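Local structure of Bcl-2 homolog (Gene 16?) (Murid herpesvirus 4, 4MI8) at residues L19-V25 against G107-H113; D38-I42 against H132-E136; T46-R50 against F93-Y98; I84-V90 against L129-F133. The protein protects infected cells from apoptosis and inhibits host autophagy, binding the host proteins Beclin-1, BAK1 and BAX and so aiding latency and chronic infection. Residues are numbered along the deposited sequence.

Contact 1. Residues L19-V25 against G107-H113; sequences LKTVSKV and GSWTEDH
Gly-107, with positive phi (42/27), packs against the C-terminal end of helix 8-23, its CA 5.0 Å from Lys-24 CA and 3.1 Å from Ser-23 O in a CA-H...O contact. That helix closes in a Schellman motif: Lys-24 turns left-handed (64/45), with Val-25 N bonded to Lys-20 O (2.9 Å) and Lys-24 N to Thr-21 O (3.0 Å). Ser-108 C lies 3.3 Å from Val-25 CG1. Trp-109 (chi1 t) contributes most: Lys-20 CG sits 3.6 Å from the centroid of its six-membered ring, a CH-pi contact over the face; Leu-19 CB meets the edge at CH2 (3.8 Å), and Val-25 CG2 approaches CE3 (3.6 Å). Thr-110 N-caps helix 111-126; its OG1 accepts weakly from Asp-112 N (3.3 Å) and shares a hydrogen bond with His-113 ND1 (2.8 Å). The His-113 edge, at CD2, lies 3.1 Å from Ser-23 OG, which donates to Leu-19 O (2.9 Å). The Schellman-capped helix end packs on the loop leading into helix 111-126 and its first turn, in the all-helical Bcl-2 fold.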
loop_
_atom_site.group_PDB
_atom_site.type_symbol
_atom_site.label_atom_id
_atom_site.label_comp_id
_atom_site.label_asym_id
_atom_site.label_seq_id
_atom_site.Cartn_x
_atom_site.Cartn_y
_atom_site.Cartn_z
ATOM N N LEU A 19 5.955 -2.470 5.402
ATOM C CA LEU A 19 5.665 -1.398 6.399
ATOM C C LEU A 19 6.887 -1.065 7.305
ATOM O O LEU A 19 7.129 0.118 7.637
ATOM C CB LEU A 19 4.466 -1.749 7.255
ATOM C CG LEU A 19 3.156 -1.961 6.466
ATOM C CD1 LEU A 19 2.069 -2.528 7.412
ATOM C CD2 LEU A 19 2.644 -0.638 5.936
ATOM N N LYS A 20 7.635 -2.080 7.711
ATOM C CA LYS A 20 8.797 -1.846 8.601
ATOM C C LYS A 20 9.837 -1.082 7.804
ATOM O O LYS A 20 10.440 -0.117 8.329
ATOM C CB LYS A 20 9.399 -3.145 9.166
ATOM C CG LYS A 20 8.458 -3.930 10.068
ATOM C CD LYS A 20 9.111 -5.161 10.730
ATOM C CE LYS A 20 8.128 -5.726 11.762
ATOM N NZ LYS A 20 8.447 -7.060 12.446
ATOM N N THR A 21 10.019 -1.469 6.529
ATOM C CA THR A 21 11.005 -0.788 5.664
ATOM C C THR A 21 10.642 0.670 5.485
ATOM O O THR A 21 11.503 1.496 5.650
ATOM C CB THR A 21 11.206 -1.461 4.270
ATOM O OG1 THR A 21 11.710 -2.802 4.392
ATOM C CG2 THR A 21 12.201 -0.702 3.442
ATOM N N VAL A 22 9.395 1.006 5.131
ATOM C CA VAL A 22 9.043 2.396 4.869
ATOM C C VAL A 22 8.947 3.168 6.187
ATOM O O VAL A 22 9.076 4.411 6.220
ATOM C CB VAL A 22 7.740 2.584 4.029
ATOM C CG1 VAL A 22 7.814 1.835 2.689
ATOM C CG2 VAL A 22 6.488 2.187 4.814
ATOM N N SER A 23 8.724 2.445 7.290
ATOM C CA SER A 23 8.845 3.052 8.628
ATOM C C SER A 23 10.286 3.157 9.159
ATOM O O SER A 23 10.540 3.813 10.169
ATOM C CB SER A 23 7.970 2.312 9.621
ATOM O OG SER A 23 6.638 2.515 9.238
ATOM N N LYS A 24 11.226 2.520 8.469
ATOM C CA LYS A 24 12.633 2.552 8.882
ATOM C C LYS A 24 12.826 1.874 10.242
ATOM O O LYS A 24 13.505 2.421 11.099
ATOM C CB LYS A 24 13.166 3.991 8.931
ATOM C CG LYS A 24 13.170 4.687 7.589
ATOM C CD LYS A 24 13.081 6.186 7.839
ATOM C CE LYS A 24 13.760 7.041 6.755
ATOM N NZ LYS A 24 15.112 7.556 7.172
ATOM N N VAL A 25 12.206 0.707 10.436
ATOM C CA VAL A 25 12.444 -0.129 11.601
ATOM C C VAL A 25 12.898 -1.557 11.209
ATOM O O VAL A 25 12.620 -2.552 11.905
ATOM C CB VAL A 25 11.245 -0.156 12.565
ATOM C CG1 VAL A 25 10.973 1.228 13.066
ATOM C CG2 VAL A 25 9.997 -0.754 11.928
ATOM N N GLY A 107 10.273 6.530 12.239
ATOM C CA GLY A 107 11.350 5.601 12.602
ATOM C C GLY A 107 11.036 4.648 13.743
ATOM O O GLY A 107 11.934 4.217 14.434
ATOM N N SER A 108 9.762 4.322 13.936
ATOM C CA SER A 108 9.375 3.456 15.047
ATOM C C SER A 108 8.317 2.420 14.674
ATOM O O SER A 108 7.453 2.669 13.835
ATOM C CB SER A 108 8.886 4.296 16.230
ATOM O OG SER A 108 9.682 5.457 16.395
ATOM N N TRP A 109 8.396 1.257 15.315
ATOM C CA TRP A 109 7.418 0.202 15.128
ATOM C C TRP A 109 6.442 0.217 16.266
ATOM O O TRP A 109 6.462 -0.671 17.145
ATOM C CB TRP A 109 8.105 -1.155 15.039
ATOM C CG TRP A 109 7.241 -2.230 14.425
ATOM C CD1 TRP A 109 6.942 -3.484 14.950
ATOM C CD2 TRP A 109 6.529 -2.179 13.138
ATOM N NE1 TRP A 109 6.122 -4.188 14.104
ATOM C CE2 TRP A 109 5.838 -3.463 13.001
ATOM C CE3 TRP A 109 6.403 -1.236 12.130
ATOM C CZ2 TRP A 109 5.063 -3.763 11.895
ATOM C CZ3 TRP A 109 5.617 -1.553 11.019
ATOM C CH2 TRP A 109 4.964 -2.786 10.907
ATOM N N THR A 110 5.580 1.227 16.271
ATOM C CA THR A 110 4.622 1.443 17.360
ATOM C C THR A 110 3.481 0.489 17.205
ATOM O O THR A 110 3.396 -0.232 16.195
ATOM C CB THR A 110 4.046 2.865 17.362
ATOM O OG1 THR A 110 3.139 2.981 16.276
ATOM C CG2 THR A 110 5.160 3.900 17.190
ATOM N N GLU A 111 2.591 0.533 18.182
ATOM C CA GLU A 111 1.435 -0.337 18.237
ATOM C C GLU A 111 0.428 -0.041 17.145
ATOM O O GLU A 111 -0.282 -0.942 16.738
ATOM C CB GLU A 111 0.756 -0.214 19.596
ATOM C CG GLU A 111 1.708 -0.462 20.779
ATOM C CD GLU A 111 2.196 -1.924 20.888
ATOM O OE1 GLU A 111 1.324 -2.811 21.092
ATOM O OE2 GLU A 111 3.435 -2.196 20.789
ATOM N N ASP A 112 0.345 1.224 16.725
ATOM C CA ASP A 112 -0.459 1.651 15.585
ATOM C C ASP A 112 0.081 1.132 14.256
ATOM O O ASP A 112 -0.713 0.822 13.364
ATOM C CB ASP A 112 -0.500 3.160 15.468
ATOM C CG ASP A 112 -1.467 3.782 16.417
ATOM O OD1 ASP A 112 -2.268 3.034 17.025
ATOM O OD2 ASP A 112 -1.419 5.025 16.552
ATOM N N HIS A 113 1.407 1.074 14.116
ATOM C CA HIS A 113 1.982 0.344 12.993
ATOM C C HIS A 113 1.478 -1.054 12.892
ATOM O O HIS A 113 1.158 -1.524 11.790
ATOM C CB HIS A 113 3.464 0.280 13.090
ATOM C CG HIS A 113 4.141 1.582 12.813
ATOM N ND1 HIS A 113 4.225 2.555 13.734
ATOM C CD2 HIS A 113 4.835 2.028 11.687
ATOM C CE1 HIS A 113 4.922 3.595 13.207
ATOM N NE2 HIS A 113 5.304 3.255 11.958
#

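Contact 2. Residues D38-I42 against H132-E136; sequences DVSKI and HFPLE
Leu-135 (chi1 m, chi2 t) lays its CD2 methyl against two side chains of helix 33-56, 4.1 Å from Lys-41 CD and 4.0 Å from Asp-38 OD1. Residues 38-42 are regular helix, with Ile-42 N bonded to Asp-38 O at 3.0 Å, whereas Phe-133 to Glu-136 run extended. The backbones come nearest at Asp-38 and Leu-135, whose CA atoms are 7.4 Å apart, so side chains must span the gap. Lys-41 does so with a nearly straight chain (chi1 to chi4 all t); its CE comes within 4.3 Å of Phe-133 CE1, and its NZ stops 4.0 Å from Pro-134 O. One turn from Asp-38, Ile-42 (chi1 m) brings CG1 to 4.4 Å from Phe-133 CZ, a loose apolar contact. A water links the segments, donating to Asp-38 OD2 (2.9 Å) and to Glu-136 O (3.1 Å); Asp-38 OD2 is also hydrogen-bonded to Tyr-10 OH. The end of the modelled chain lies across the helical bundle: Leu-135, its backbone hydrogen-bonded to His-4, also packs on Trp-11 and Leu-14 of helix 8-23, while Phe-133 reaches Ser-86 and Ile-89 of helix 86-103.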
loop_
_atom_site.group_PDB
_atom_site.type_symbol
_atom_site.label_atom_id
_atom_site.label_comp_id
_atom_site.label_asym_id
_atom_site.label_seq_id
_atom_site.Cartn_x
_atom_site.Cartn_y
_atom_site.Cartn_z
ATOM N N ASP A 38 11.186 -7.949 -3.108
ATOM C CA ASP A 38 9.756 -7.740 -3.324
ATOM C C ASP A 38 9.335 -6.472 -2.668
ATOM O O ASP A 38 8.543 -5.717 -3.224
ATOM C CB ASP A 38 8.974 -8.935 -2.803
ATOM C CG ASP A 38 9.126 -10.144 -3.716
ATOM O OD1 ASP A 38 9.427 -9.990 -4.932
ATOM O OD2 ASP A 38 8.967 -11.269 -3.253
ATOM N N VAL A 39 9.901 -6.220 -1.486
ATOM C CA VAL A 39 9.659 -4.970 -0.780
ATOM C C VAL A 39 10.024 -3.791 -1.671
ATOM O O VAL A 39 9.194 -2.913 -1.883
ATOM C CB VAL A 39 10.384 -4.917 0.551
ATOM C CG1 VAL A 39 10.439 -3.468 1.013
ATOM C CG2 VAL A 39 9.664 -5.791 1.597
ATOM N N SER A 40 11.236 -3.793 -2.246
ATOM C CA SER A 40 11.723 -2.704 -3.068
ATOM C C SER A 40 10.852 -2.577 -4.319
ATOM O O SER A 40 10.570 -1.457 -4.842
ATOM C CB SER A 40 13.207 -2.983 -3.422
ATOM O OG SER A 40 13.618 -1.952 -4.380
ATOM N N LYS A 41 10.384 -3.721 -4.817
ATOM C CA LYS A 41 9.565 -3.653 -5.976
ATOM C C LYS A 41 8.251 -2.865 -5.643
ATOM O O LYS A 41 7.821 -1.969 -6.381
ATOM C CB LYS A 41 9.223 -5.026 -6.440
ATOM C CG LYS A 41 7.967 -5.027 -7.285
ATOM C CD LYS A 41 7.795 -6.451 -7.781
ATOM C CE LYS A 41 6.625 -6.478 -8.752
ATOM N NZ LYS A 41 6.676 -7.627 -9.683
ATOM N N ILE A 42 7.650 -3.158 -4.496
ATOM C CA ILE A 42 6.405 -2.503 -4.141
ATOM C C ILE A 42 6.667 -1.045 -3.789
ATOM O O ILE A 42 5.906 -0.199 -4.203
ATOM C CB ILE A 42 5.742 -3.227 -2.988
ATOM C CG1 ILE A 42 5.295 -4.613 -3.509
ATOM C CG2 ILE A 42 4.483 -2.424 -2.476
ATOM C CD1 ILE A 42 5.030 -5.482 -2.288
ATOM N N HIS A 132 -4.308 -10.862 -7.908
ATOM C CA HIS A 132 -4.096 -9.907 -8.975
ATOM C C HIS A 132 -2.749 -9.237 -8.968
ATOM O O HIS A 132 -2.625 -8.068 -9.314
ATOM C CB HIS A 132 -5.167 -8.860 -8.878
ATOM C CG HIS A 132 -6.504 -9.309 -9.353
ATOM N ND1 HIS A 132 -7.428 -9.782 -8.531
ATOM C CD2 HIS A 132 -7.058 -9.323 -10.614
ATOM C CE1 HIS A 132 -8.520 -10.090 -9.222
ATOM N NE2 HIS A 132 -8.294 -9.799 -10.496
ATOM N N PHE A 133 -1.716 -9.951 -8.578
ATOM C CA PHE A 133 -0.434 -9.334 -8.357
ATOM C C PHE A 133 0.626 -10.384 -8.219
ATOM O O PHE A 133 0.963 -10.764 -7.126
ATOM C CB PHE A 133 -0.491 -8.491 -7.073
ATOM C CG PHE A 133 0.587 -7.465 -6.980
ATOM C CD1 PHE A 133 1.891 -7.837 -6.834
ATOM C CD2 PHE A 133 0.291 -6.135 -7.068
ATOM C CE1 PHE A 133 2.878 -6.905 -6.766
ATOM C CE2 PHE A 133 1.277 -5.191 -7.005
ATOM C CZ PHE A 133 2.573 -5.575 -6.855
ATOM N N PRO A 134 1.169 -10.869 -9.317
ATOM C CA PRO A 134 2.133 -11.960 -9.142
ATOM C C PRO A 134 3.490 -11.430 -8.814
ATOM O O PRO A 134 3.723 -10.272 -9.020
ATOM C CB PRO A 134 2.189 -12.625 -10.513
ATOM C CG PRO A 134 1.215 -11.941 -11.376
ATOM C CD PRO A 134 1.141 -10.584 -10.826
ATOM N N LEU A 135 4.374 -12.285 -8.331
ATOM C CA LEU A 135 5.747 -11.871 -7.952
ATOM C C LEU A 135 6.805 -12.804 -8.564
ATOM O O LEU A 135 6.469 -13.902 -9.000
ATOM C CB LEU A 135 5.885 -11.836 -6.427
ATOM C CG LEU A 135 5.020 -10.817 -5.696
ATOM C CD1 LEU A 135 5.019 -11.150 -4.217
ATOM C CD2 LEU A 135 5.570 -9.425 -5.968
ATOM N N GLU A 136 8.036 -12.354 -8.529
ATOM C CA GLU A 136 9.144 -13.021 -9.155
ATOM C C GLU A 136 9.433 -14.387 -8.615
ATOM O O GLU A 136 9.390 -14.638 -7.431
ATOM C CB GLU A 136 10.400 -12.168 -9.041
ATOM C CG GLU A 136 11.314 -12.253 -10.253
ATOM C CD GLU A 136 11.138 -11.109 -11.242
ATOM O OE1 GLU A 136 12.150 -10.504 -11.620
ATOM O OE2 GLU A 136 10.000 -10.817 -11.654
HETATM O O HOH W 1 8.449 -13.808 -4.591
#

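Contact 3. Residues T46-R50 against F93-Y98; sequences TQEFR and FDVGRY
Helices 33-56 and 86-103 of the Bcl-2 fold cross here at -90°, their local axes 9.7 Å apart, around a buried salt-bridge network of Arg-50, Asp-94 and Arg-97. Thr-46 and Asp-94 mark the closest backbones, CA to CA 5.0 Å. Asp-94 (chi1 t) is the shared acceptor. Its OD2 receives Arg-50 NE at 2.6 Å and also Tyr-61 OH; its OD1 receives Arg-50 NH2 at 2.8 Å, Arg-97 NH2 at 3.0 Å and, weakly, Arg-97 NE at 3.1 Å. Arg-50 curls back to reach it (chi1 t, chi2 and chi3 p), and Arg-97 bends at chi3 (p). The guanidiniums stack with centres 4.1 Å apart and planes at 30°, their like charges partly offset by the shared carboxylate. Gln-47 CG covers the opposite face of Arg-97, 3.8 Å from NH1. Thr-46 OG1 is satisfied by Ile-43 O. Nearby, Phe-49 and Val-95 touch the bound Beclin-1 peptide, placing the network beside the BH3-binding groove. Thr-46 CG2 packs 3.6 Å from Phe-93 CB and 3.5 Å from Asp-94 N.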
loop_
_atom_site.group_PDB
_atom_site.type_symbol
_atom_site.label_atom_id
_atom_site.label_comp_id
_atom_site.label_asym_id
_atom_site.label_seq_id
_atom_site.Cartn_x
_atom_site.Cartn_y
_atom_site.Cartn_z
ATOM N N THR A 46 4.871 2.103 -5.749
ATOM C CA THR A 46 4.163 3.188 -5.035
ATOM C C THR A 46 4.730 4.547 -5.353
ATOM O O THR A 46 3.991 5.517 -5.447
ATOM C CB THR A 46 4.029 2.991 -3.487
ATOM O OG1 THR A 46 5.305 3.040 -2.840
ATOM C CG2 THR A 46 3.307 1.647 -3.082
ATOM N N GLN A 47 6.040 4.648 -5.523
ATOM C CA GLN A 47 6.632 5.930 -5.854
ATOM C C GLN A 47 6.207 6.369 -7.229
ATOM O O GLN A 47 5.945 7.547 -7.446
ATOM C CB GLN A 47 8.149 5.856 -5.705
ATOM C CG GLN A 47 8.593 5.841 -4.223
ATOM C CD GLN A 47 10.058 5.489 -4.058
ATOM O OE1 GLN A 47 10.589 4.695 -4.844
ATOM N NE2 GLN A 47 10.731 6.041 -3.012
ATOM N N GLU A 48 6.094 5.442 -8.142
ATOM C CA GLU A 48 5.631 5.766 -9.492
ATOM C C GLU A 48 4.164 6.208 -9.462
ATOM O O GLU A 48 3.755 7.196 -10.111
ATOM C CB GLU A 48 5.684 4.535 -10.367
ATOM C CG GLU A 48 6.994 4.280 -11.001
ATOM C CD GLU A 48 7.450 5.485 -11.846
ATOM O OE1 GLU A 48 6.787 5.794 -12.857
ATOM O OE2 GLU A 48 8.474 6.141 -11.497
ATOM N N PHE A 49 3.367 5.472 -8.685
ATOM C CA PHE A 49 1.930 5.797 -8.559
ATOM C C PHE A 49 1.786 7.212 -7.911
ATOM O O PHE A 49 1.020 8.044 -8.362
ATOM C CB PHE A 49 1.311 4.756 -7.675
ATOM C CG PHE A 49 -0.153 4.971 -7.390
ATOM C CD1 PHE A 49 -0.562 5.865 -6.363
ATOM C CD2 PHE A 49 -1.149 4.182 -8.079
ATOM C CE1 PHE A 49 -1.934 6.007 -6.085
ATOM C CE2 PHE A 49 -2.509 4.349 -7.770
ATOM C CZ PHE A 49 -2.914 5.268 -6.788
ATOM N N ARG A 50 2.536 7.494 -6.872
ATOM C CA ARG A 50 2.543 8.849 -6.243
ATOM C C ARG A 50 2.969 9.981 -7.173
ATOM O O ARG A 50 2.396 11.064 -7.099
ATOM C CB ARG A 50 3.444 8.846 -4.998
ATOM C CG ARG A 50 3.298 10.126 -4.175
ATOM C CD ARG A 50 2.002 10.098 -3.331
ATOM N NE ARG A 50 2.059 9.023 -2.294
ATOM C CZ ARG A 50 2.680 9.147 -1.126
ATOM N NH1 ARG A 50 3.201 10.356 -0.805
ATOM N NH2 ARG A 50 2.729 8.137 -0.222
ATOM N N PHE A 93 -1.081 -0.003 -1.410
ATOM C CA PHE A 93 0.187 0.048 -0.703
ATOM C C PHE A 93 0.637 1.464 -0.522
ATOM O O PHE A 93 1.346 1.739 0.442
ATOM C CB PHE A 93 1.265 -0.785 -1.434
ATOM C CG PHE A 93 1.208 -2.267 -1.094
ATOM C CD1 PHE A 93 1.615 -2.716 0.181
ATOM C CD2 PHE A 93 0.694 -3.224 -2.033
ATOM C CE1 PHE A 93 1.524 -4.070 0.499
ATOM C CE2 PHE A 93 0.579 -4.622 -1.675
ATOM C CZ PHE A 93 0.983 -5.035 -0.442
ATOM N N ASP A 94 0.321 2.371 -1.455
ATOM C CA ASP A 94 0.856 3.770 -1.308
ATOM C C ASP A 94 0.091 4.446 -0.232
ATOM O O ASP A 94 0.599 5.376 0.439
ATOM C CB ASP A 94 0.618 4.585 -2.585
ATOM C CG ASP A 94 1.392 5.883 -2.595
ATOM O OD1 ASP A 94 2.501 5.928 -1.986
ATOM O OD2 ASP A 94 0.951 6.881 -3.247
ATOM N N VAL A 95 -1.199 4.089 -0.099
ATOM C CA VAL A 95 -1.920 4.615 1.099
ATOM C C VAL A 95 -1.250 4.179 2.399
ATOM O O VAL A 95 -0.992 5.023 3.320
ATOM C CB VAL A 95 -3.401 4.243 1.089
ATOM C CG1 VAL A 95 -3.997 4.516 2.467
ATOM C CG2 VAL A 95 -4.083 4.950 -0.131
ATOM N N GLY A 96 -0.922 2.881 2.493
ATOM C CA GLY A 96 -0.222 2.373 3.712
ATOM C C GLY A 96 1.154 3.045 3.866
ATOM O O GLY A 96 1.592 3.304 4.993
ATOM N N ARG A 97 1.856 3.318 2.758
ATOM C CA ARG A 97 3.139 3.988 2.847
ATOM C C ARG A 97 2.991 5.405 3.354
ATOM O O ARG A 97 3.827 5.858 4.130
ATOM C CB ARG A 97 3.839 4.035 1.497
ATOM C CG ARG A 97 5.189 4.729 1.552
ATOM C CD ARG A 97 6.006 4.674 0.224
ATOM N NE ARG A 97 5.340 5.398 -0.864
ATOM C CZ ARG A 97 5.813 6.543 -1.400
ATOM N NH1 ARG A 97 6.957 7.075 -1.000
ATOM N NH2 ARG A 97 5.198 7.134 -2.403
ATOM N N TYR A 98 1.936 6.110 2.885
ATOM C CA TYR A 98 1.648 7.464 3.341
ATOM C C TYR A 98 1.435 7.416 4.861
ATOM O O TYR A 98 2.093 8.161 5.577
ATOM C CB TYR A 98 0.373 8.054 2.704
ATOM C CG TYR A 98 0.173 9.527 3.126
ATOM C CD1 TYR A 98 0.828 10.556 2.427
ATOM C CD2 TYR A 98 -0.631 9.894 4.238
ATOM C CE1 TYR A 98 0.701 11.901 2.798
ATOM C CE2 TYR A 98 -0.775 11.246 4.611
ATOM C CZ TYR A 98 -0.101 12.241 3.873
ATOM O OH TYR A 98 -0.172 13.596 4.166
#

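Contact 4. Residues I84-V90 against L129-F133; sequences INSGRIV and LMNHF
The start of helix 86-103 meets the turn after helix 111-126, and Ile-89 is the main projection between them. In its m,t rotamer it pushes CD1 into a hollow lined by Leu-129 O (3.3 Å), Leu-129 CB (3.9 Å) and His-132 CB (3.9 Å), while its CG2 presses on Phe-133 CD2 at 3.5 Å. The hollow is shaped by a 3-10 turn over residues 129-131, held by His-132 N to Leu-129 O (3.0 Å). Ile-84, just ahead of the helix, fills the space between Leu-129 and His-132: its CG2 lies 3.6 Å from Leu-129 CD2, and its CB stands 3.9 Å from the centroid of the His-132 ring, a CH-pi contact over the face. Asn-85 (chi1 p) is the N-cap, its OD1 accepting from Arg-88 N at 2.9 Å. Ser-86 and Phe-133 have the closest backbones (CA to CA 5.6 Å); Ser-86 CB rests 3.4 Å from His-132 O, and Val-90 CG2 meets the Phe-133 ring edge at CE2 (4.2 Å). Arg-88, whose end leads away from 129-133, salt-bridges an acidic side chain of the bound Beclin-1 peptide. Phe-80 of helix 68-81 backs Ile-89 and Leu-129, and Leu-45 of helix 33-56 touches Val-90 and Phe-133.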
loop_
_atom_site.group_PDB
_atom_site.type_symbol
_atom_site.label_atom_id
_atom_site.label_comp_id
_atom_site.label_asym_id
_atom_site.label_seq_id
_atom_site.Cartn_x
_atom_site.Cartn_y
_atom_site.Cartn_z
ATOM N N ILE A 84 -10.738 -4.890 -9.337
ATOM C CA ILE A 84 -9.448 -5.317 -8.773
ATOM C C ILE A 84 -8.418 -5.484 -9.880
ATOM O O ILE A 84 -8.565 -6.327 -10.788
ATOM C CB ILE A 84 -9.488 -6.666 -8.044
ATOM C CG1 ILE A 84 -10.806 -6.869 -7.297
ATOM C CG2 ILE A 84 -8.250 -6.801 -7.166
ATOM C CD1 ILE A 84 -10.846 -6.337 -5.881
ATOM N N ASN A 85 -7.377 -4.668 -9.806
ATOM C CA ASN A 85 -6.243 -4.868 -10.684
ATOM C C ASN A 85 -4.976 -4.477 -9.949
ATOM O O ASN A 85 -5.028 -4.052 -8.790
ATOM C CB ASN A 85 -6.438 -4.154 -12.024
ATOM C CG ASN A 85 -6.442 -2.630 -11.897
ATOM O OD1 ASN A 85 -5.809 -2.056 -11.022
ATOM N ND2 ASN A 85 -7.160 -1.967 -12.794
ATOM N N SER A 86 -3.824 -4.632 -10.581
ATOM C CA SER A 86 -2.614 -4.431 -9.807
ATOM C C SER A 86 -2.353 -2.970 -9.521
ATOM O O SER A 86 -1.694 -2.661 -8.572
ATOM C CB SER A 86 -1.436 -5.093 -10.494
ATOM O OG SER A 86 -1.318 -4.544 -11.790
ATOM N N GLY A 87 -2.891 -2.075 -10.327
ATOM C CA GLY A 87 -2.777 -0.659 -10.115
ATOM C C GLY A 87 -3.556 -0.225 -8.896
ATOM O O GLY A 87 -3.118 0.706 -8.164
ATOM N N ARG A 88 -4.735 -0.849 -8.655
ATOM C CA ARG A 88 -5.481 -0.566 -7.400
ATOM C C ARG A 88 -4.701 -1.102 -6.217
ATOM O O ARG A 88 -4.547 -0.465 -5.136
ATOM C CB ARG A 88 -6.904 -1.144 -7.442
ATOM C CG ARG A 88 -7.830 -0.616 -8.535
ATOM C CD ARG A 88 -8.023 0.904 -8.430
ATOM N NE ARG A 88 -8.831 1.371 -9.568
ATOM C CZ ARG A 88 -10.175 1.386 -9.562
ATOM N NH1 ARG A 88 -10.860 0.984 -8.476
ATOM N NH2 ARG A 88 -10.845 1.803 -10.639
ATOM N N ILE A 89 -4.186 -2.303 -6.368
ATOM C CA ILE A 89 -3.258 -2.769 -5.343
ATOM C C ILE A 89 -2.051 -1.823 -5.061
ATOM O O ILE A 89 -1.677 -1.588 -3.872
ATOM C CB ILE A 89 -2.760 -4.153 -5.692
ATOM C CG1 ILE A 89 -4.040 -5.042 -5.781
ATOM C CG2 ILE A 89 -1.716 -4.589 -4.625
ATOM C CD1 ILE A 89 -3.804 -6.491 -6.121
ATOM N N VAL A 90 -1.422 -1.271 -6.100
ATOM C CA VAL A 90 -0.310 -0.421 -5.809
ATOM C C VAL A 90 -0.802 0.816 -5.031
ATOM O O VAL A 90 -0.177 1.258 -4.122
ATOM C CB VAL A 90 0.327 0.064 -7.122
ATOM C CG1 VAL A 90 1.332 1.204 -6.845
ATOM C CG2 VAL A 90 0.923 -1.122 -7.873
ATOM N N LEU A 129 -6.400 -10.237 -2.635
ATOM C CA LEU A 129 -5.527 -9.384 -3.506
ATOM C C LEU A 129 -4.335 -10.111 -4.133
ATOM O O LEU A 129 -3.813 -9.674 -5.153
ATOM C CB LEU A 129 -5.058 -8.111 -2.790
ATOM C CG LEU A 129 -6.289 -7.235 -2.529
ATOM C CD1 LEU A 129 -5.830 -5.857 -2.124
ATOM C CD2 LEU A 129 -7.276 -7.142 -3.718
ATOM N N MET A 130 -3.898 -11.209 -3.512
ATOM C CA MET A 130 -2.765 -12.003 -4.038
ATOM C C MET A 130 -3.107 -12.474 -5.412
ATOM O O MET A 130 -2.210 -12.622 -6.244
ATOM C CB MET A 130 -2.455 -13.233 -3.190
ATOM C CG MET A 130 -3.681 -13.868 -2.586
ATOM S SD MET A 130 -3.626 -13.617 -0.812
ATOM C CE MET A 130 -4.864 -12.388 -0.416
ATOM N N ASN A 131 -4.417 -12.665 -5.640
ATOM C CA ASN A 131 -4.973 -13.032 -6.948
ATOM C C ASN A 131 -4.613 -12.126 -8.146
ATOM O O ASN A 131 -4.626 -12.606 -9.276
ATOM C CB ASN A 131 -6.495 -13.094 -6.854
ATOM C CG ASN A 131 -7.066 -14.354 -7.465
ATOM O OD1 ASN A 131 -8.000 -14.334 -8.314
ATOM N ND2 ASN A 131 -6.524 -15.478 -7.021
ATOM N N HIS A 132 -4.308 -10.862 -7.908
ATOM C CA HIS A 132 -4.096 -9.907 -8.975
ATOM C C HIS A 132 -2.749 -9.237 -8.968
ATOM O O HIS A 132 -2.625 -8.068 -9.314
ATOM C CB HIS A 132 -5.167 -8.860 -8.878
ATOM C CG HIS A 132 -6.504 -9.309 -9.353
ATOM N ND1 HIS A 132 -7.428 -9.782 -8.531
ATOM C CD2 HIS A 132 -7.058 -9.323 -10.614
ATOM C CE1 HIS A 132 -8.520 -10.090 -9.222
ATOM N NE2 HIS A 132 -8.294 -9.799 -10.496
ATOM N N PHE A 133 -1.716 -9.951 -8.578
ATOM C CA PHE A 133 -0.434 -9.334 -8.357
ATOM C C PHE A 133 0.626 -10.384 -8.219
ATOM O O PHE A 133 0.963 -10.764 -7.126
ATOM C CB PHE A 133 -0.491 -8.491 -7.073
ATOM C CG PHE A 133 0.587 -7.465 -6.980
ATOM C CD1 PHE A 133 1.891 -7.837 -6.834
ATOM C CD2 PHE A 133 0.291 -6.135 -7.068
ATOM C CE1 PHE A 133 2.878 -6.905 -6.766
ATOM C CE2 PHE A 133 1.277 -5.191 -7.005
ATOM C CZ PHE A 133 2.573 -5.575 -6.855
#

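In the fold
Along the chain, contact 3 is nested inside the loops closed by contacts 1 and 2, while contact 4 crosses contacts 1 and 3. Contact 3 lies nearest the middle of the chain, its centre about 15, 14 and 13 Å from those of contacts 1, 2 and 4. It shares helix 33-56 with contact 2, where Ile-42 packs on Phe-93, and helix 86-103 with contact 4, where Phe-49 packs on Val-90. Contacts 2 and 4, centres about 10 Å apart, share Phe-133; the centres of contacts 1 and 4 are about 23 Å apart, on opposite sides of the chain's centre. Contacts 3 and 4 include residues that touch the bound Beclin-1 peptide.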